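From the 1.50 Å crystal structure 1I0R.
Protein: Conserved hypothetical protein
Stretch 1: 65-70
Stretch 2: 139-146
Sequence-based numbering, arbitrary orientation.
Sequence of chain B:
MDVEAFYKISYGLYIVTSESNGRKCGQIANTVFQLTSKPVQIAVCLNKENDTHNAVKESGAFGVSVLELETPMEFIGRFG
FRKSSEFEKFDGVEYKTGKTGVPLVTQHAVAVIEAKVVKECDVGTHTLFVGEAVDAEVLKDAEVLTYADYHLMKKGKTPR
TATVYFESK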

# COMPACT_ATOMS: atom_id res chain seq x y z
N SER B 65 1.39 -6.78 -12.52
CA SER B 65 2.60 -6.36 -13.22
C SER B 65 3.07 -5.06 -12.55
O SER B 65 2.30 -4.09 -12.47
N VAL B 66 4.30 -5.02 -12.05
CA VAL B 66 4.80 -3.80 -11.40
C VAL B 66 5.44 -2.95 -12.50
O VAL B 66 6.47 -3.32 -13.07
N LEU B 67 4.82 -1.81 -12.81
CA LEU B 67 5.32 -0.97 -13.91
C LEU B 67 6.64 -0.26 -13.67
O LEU B 67 6.92 0.20 -12.57
N GLU B 68 7.46 -0.19 -14.72
CA GLU B 68 8.75 0.48 -14.63
C GLU B 68 8.58 1.99 -14.74
O GLU B 68 7.59 2.50 -15.30
N LEU B 69 9.55 2.72 -14.18
CA LEU B 69 9.53 4.18 -14.17
C LEU B 69 9.29 4.82 -15.53
O LEU B 69 8.58 5.82 -15.64
N GLU B 70 9.87 4.24 -16.57
CA GLU B 70 9.73 4.80 -17.91
C GLU B 70 8.58 4.27 -18.75
O GLU B 70 8.60 4.39 -19.98
N LEU B 139 11.77 -9.31 -13.68
CA LEU B 139 12.02 -9.33 -15.13
C LEU B 139 13.04 -8.31 -15.63
O LEU B 139 13.70 -8.53 -16.66
N LYS B 140 13.16 -7.20 -14.92
CA LYS B 140 14.07 -6.14 -15.34
C LYS B 140 14.77 -5.50 -14.16
O LYS B 140 14.30 -5.55 -13.02
N ASP B 141 15.88 -4.86 -14.48
CA ASP B 141 16.73 -4.16 -13.53
C ASP B 141 16.20 -2.74 -13.27
O ASP B 141 16.66 -2.05 -12.37
N ALA B 142 15.20 -2.32 -14.05
CA ALA B 142 14.63 -0.98 -13.96
C ALA B 142 14.00 -0.51 -12.65
O ALA B 142 13.55 -1.32 -11.83
N GLU B 143 13.95 0.81 -12.48
CA GLU B 143 13.35 1.44 -11.31
C GLU B 143 11.84 1.36 -11.49
O GLU B 143 11.35 1.33 -12.62
N VAL B 144 11.10 1.32 -10.39
CA VAL B 144 9.65 1.23 -10.48
C VAL B 144 8.99 2.60 -10.55
O VAL B 144 9.57 3.61 -10.14
N LEU B 145 7.78 2.61 -11.08
CA LEU B 145 6.99 3.82 -11.19
C LEU B 145 6.08 3.93 -9.97
O LEU B 145 5.31 3.02 -9.68
N THR B 146 6.18 5.02 -9.22
CA THR B 146 5.31 5.20 -8.06
C THR B 146 4.10 6.00 -8.52
O THR B 146 4.13 6.63 -9.57

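How does the start of stretch 2 reach its partner? Leu139 has its CA-to-CB bond toward stretch 1 but stays out of contact, so the first touch falls to Lys140, which also points toward it. With chi1 m and chi2 t, then chi3 and chi4 both p, the lysine chain bends so that CE lies 3.1 Å from Glu68 OE1. The same carboxylate oxygen forms a long salt bridge with Lys140 NZ, at 3.6 Å. Glu68 takes chi1 p and chi2 t, and its other oxygen, OE2, is hydrogen-bonded elsewhere in the structure.

What do the next residues add? Asp141 is out of reach, while the small side chain of Ala142 points toward stretch 1 and sets CB 3.6 Å from Glu68 OE1. Glu143 (chi1 m, chi2 m) starts sideways, its CB 4.2 Å from Leu69 CB, but its end leads away. Its backbone also takes part: Leu69 N donates a hydrogen bond to Glu143 O at 2.8 Å.

Where does Val144 pack if its side chain points away overall? Val144, bridged through its backbone to Glu68, has chi1 m, which lets CG1 meet Val66 CG1 at 3.9 Å; Val66 itself is t and sideways. This is an apolar contact beside the backbone bridge.

How does Leu145 close the contact? Its N donates a hydrogen bond to Leu67 O at 3.0 Å, anchoring the backbone from which its sideways chain extends. Leu145 and Leu69 share the t, p rotamer, and their CD1 atoms approach to 4.3 Å, a loose apolar contact. Leu145 CB also lies 3.4 Å from Glu68 O. Beyond it, Thr146 (chi1 p) turns away, and its side chain caps a helix that begins just past the stretch.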

# COMPACT_ATOMS: atom_id res chain seq x y z
CB SER B 65 2.30 -6.05 -14.69
OG SER B 65 1.80 -7.20 -15.34
CB VAL B 66 5.84 -4.13 -10.30
CG1 VAL B 66 6.28 -2.84 -9.58
CG2 VAL B 66 5.22 -5.10 -9.30
CB LEU B 67 4.26 0.05 -14.30
CG LEU B 67 2.93 -0.56 -14.77
CD1 LEU B 67 1.84 0.52 -14.88
CD2 LEU B 67 3.17 -1.27 -16.10
CB GLU B 68 9.71 -0.03 -15.73
CG GLU B 68 9.31 0.38 -17.15
CD GLU B 68 10.31 -0.11 -18.20
OE1 GLU B 68 11.53 -0.05 -17.94
OE2 GLU B 68 9.89 -0.55 -19.30
CB LEU B 69 10.86 4.68 -13.60
CG LEU B 69 11.18 6.17 -13.75
CD1 LEU B 69 10.18 6.99 -12.93
CD2 LEU B 69 12.61 6.43 -13.29
CB GLU B 70 11.05 4.63 -18.67
CG GLU B 70 12.13 5.60 -18.22
CD GLU B 70 13.40 5.46 -19.03
OE1 GLU B 70 14.09 4.43 -18.86
OE2 GLU B 70 13.69 6.37 -19.84
CB LEU B 139 10.71 -9.07 -15.87
CG LEU B 139 9.53 -9.98 -15.51
CD1 LEU B 139 8.27 -9.43 -16.17
CD2 LEU B 139 9.82 -11.41 -15.95
CB LYS B 140 13.31 -5.04 -16.08
CG LYS B 140 12.43 -5.51 -17.23
CD LYS B 140 11.43 -4.40 -17.62
CE LYS B 140 12.10 -3.11 -18.09
NZ LYS B 140 12.55 -3.16 -19.51
CB ASP B 141 18.14 -4.12 -14.14
CG ASP B 141 19.14 -3.41 -13.27
OD1 ASP B 141 18.95 -2.21 -12.99
OD2 ASP B 141 20.13 -4.07 -12.87
CB ALA B 142 13.63 -0.79 -15.08
CB GLU B 143 13.78 2.91 -11.20
CG GLU B 143 15.28 3.13 -10.93
CD GLU B 143 15.80 2.30 -9.76
OE1 GLU B 143 15.23 2.39 -8.64
OE2 GLU B 143 16.79 1.54 -9.94
CB VAL B 144 9.03 0.46 -9.27
CG1 VAL B 144 9.65 -0.91 -9.15
CG2 VAL B 144 9.18 1.27 -7.99
CB LEU B 145 6.12 3.77 -12.46
CG LEU B 145 5.13 4.92 -12.72
CD1 LEU B 145 5.91 6.23 -12.85
CD2 LEU B 145 4.30 4.65 -13.99
CB THR B 146 5.99 5.96 -6.92
OG1 THR B 146 6.22 7.31 -7.32
CG2 THR B 146 7.32 5.31 -6.56